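Local coordinates for protein nitrilotriacetate monooxygenase component B (Bacillus cereus ATCC 14579, PDB 3BPK) that probably binds FMN and acts as an oxidoreductase of the flavin reductase type, the presumed partner component of a nitrilotriacetate monooxygenase, at residues V139-I144 against D156-G160. Residues are numbered along the deposited sequence; the frame is centred on the assembly and turned at random. Where two conformers were deposited one is given.
Sequences VLERAI and DLLIG
I159 CG1 meets both R142 CG and I144 CD1 on one face of an antiparallel ladder joining 139-144 to 156-160. The aliphatic stem of R142 runs alongside it, pointing the same way, with CG 3.7 Å from I159 CG1; this methylene offers I159 an apolar surface, while the guanidinium lies further out on an exposed residue. I144, two residues on from R142, slants across, its CD1 3.9 Å from the same I159 CG1. Rotation about chi1 (-47°) sets I144 CG1 anti to the carbonyl carbon and so places CD1 for this contact. A branched residue suits position 159, since its second arm, CG2, reaches E141 CB at 4.1 Å.

On the reverse face, A143 is small enough for L158 to lean in, CB to CD2 3.7 Å, while L140 crosses L158 at an angle and brings CD1 4.1 Å from its CB.

A classic beta bulge interrupts the register: E141 and R142 both face I159, whose carbonyl oxygen accepts a 2.8 Å bond from E141 N and a weak one from R142 N. I159 N returns a bond to R142 O with an N-H...O angle of 172°, and beyond it I144 and L157 exchange two backbone bonds. The E141 carboxylate turns away to a salt bridge with R161.

The two strands form a hairpin of the flavin reductase-like domain. Strand 59-65 pairs with the far edge of 156-160, helix 73-81 packs I79 against L140 and A143, and the I144, L157 and I159 face meets the second subunit, where I144 packs on its counterpart.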
# COMPACT_ATOMS: atom_id res chain seq x y z
N VAL B 139 -0.48 -13.82 11.34
CA VAL B 139 -1.73 -14.59 11.36
C VAL B 139 -2.77 -13.80 10.55
O VAL B 139 -2.74 -12.56 10.46
CB VAL B 139 -2.25 -14.91 12.78
CG1 VAL B 139 -1.23 -15.76 13.55
CG2 VAL B 139 -2.55 -13.61 13.54
N LEU B 140 -3.70 -14.54 9.96
CA LEU B 140 -4.68 -13.90 9.11
C LEU B 140 -5.80 -13.34 10.00
O LEU B 140 -6.51 -14.13 10.68
CB LEU B 140 -5.25 -14.92 8.14
CG LEU B 140 -6.28 -14.32 7.17
CD1 LEU B 140 -5.62 -13.32 6.22
CD2 LEU B 140 -7.05 -15.41 6.39
N GLU B 141 -5.93 -12.02 10.01
CA GLU B 141 -7.00 -11.39 10.77
C GLU B 141 -8.31 -11.46 10.02
O GLU B 141 -9.35 -11.80 10.58
CB GLU B 141 -6.64 -9.94 11.07
CG GLU B 141 -5.67 -9.83 12.19
CD GLU B 141 -6.27 -10.31 13.51
OE1 GLU B 141 -7.50 -10.15 13.73
OE2 GLU B 141 -5.51 -10.88 14.33
N ARG B 142 -8.25 -11.16 8.73
CA ARG B 142 -9.42 -11.34 7.85
C ARG B 142 -8.98 -11.35 6.40
O ARG B 142 -7.94 -10.81 6.06
CB ARG B 142 -10.55 -10.32 8.13
CG ARG B 142 -10.22 -8.93 7.73
CD ARG B 142 -11.45 -8.01 7.94
NE ARG B 142 -11.77 -7.73 9.35
CZ ARG B 142 -12.93 -7.19 9.74
NH1 ARG B 142 -13.88 -6.96 8.83
NH2 ARG B 142 -13.16 -6.94 11.03
N ALA B 143 -9.78 -12.01 5.55
CA ALA B 143 -9.58 -11.95 4.11
C ALA B 143 -10.86 -11.30 3.59
O ALA B 143 -11.95 -11.74 3.93
CB ALA B 143 -9.36 -13.34 3.52
N ILE B 144 -10.72 -10.24 2.80
CA ILE B 144 -11.86 -9.45 2.34
C ILE B 144 -11.99 -9.58 0.81
O ILE B 144 -11.18 -9.03 0.07
CB ILE B 144 -11.72 -7.93 2.73
CG1 ILE B 144 -11.29 -7.77 4.21
CG2 ILE B 144 -13.06 -7.22 2.43
CD1 ILE B 144 -10.74 -6.38 4.54
N ASP B 156 -8.69 -10.73 -3.11
CA ASP B 156 -8.91 -10.86 -1.68
C ASP B 156 -7.88 -10.00 -1.02
O ASP B 156 -6.67 -10.17 -1.25
CB ASP B 156 -8.73 -12.31 -1.23
CG ASP B 156 -9.78 -13.22 -1.86
OD1 ASP B 156 -10.90 -13.23 -1.30
OD2 ASP B 156 -9.49 -13.77 -2.94
N LEU B 157 -8.38 -9.08 -0.19
CA LEU B 157 -7.47 -8.21 0.56
C LEU B 157 -7.19 -8.93 1.88
O LEU B 157 -8.11 -9.11 2.70
CB LEU B 157 -8.14 -6.86 0.78
CG LEU B 157 -7.28 -5.80 1.46
CD1 LEU B 157 -6.03 -5.50 0.70
CD2 LEU B 157 -8.12 -4.51 1.62
N LEU B 158 -5.94 -9.35 2.07
CA LEU B 158 -5.56 -10.12 3.26
C LEU B 158 -5.08 -9.14 4.30
O LEU B 158 -4.17 -8.36 4.03
CB LEU B 158 -4.43 -11.09 2.95
CG LEU B 158 -4.76 -12.08 1.79
CD1 LEU B 158 -3.54 -13.02 1.60
CD2 LEU B 158 -6.08 -12.88 1.98
N ILE B 159 -5.70 -9.19 5.48
CA ILE B 159 -5.24 -8.37 6.61
C ILE B 159 -4.48 -9.29 7.56
O ILE B 159 -5.05 -10.26 8.08
CB ILE B 159 -6.44 -7.72 7.38
CG1 ILE B 159 -7.35 -6.91 6.42
CG2 ILE B 159 -5.92 -6.84 8.51
CD1 ILE B 159 -6.60 -5.84 5.60
N GLY B 160 -3.18 -9.03 7.73
CA GLY B 160 -2.34 -9.92 8.54
C GLY B 160 -1.95 -9.19 9.81
O GLY B 160 -1.68 -7.97 9.79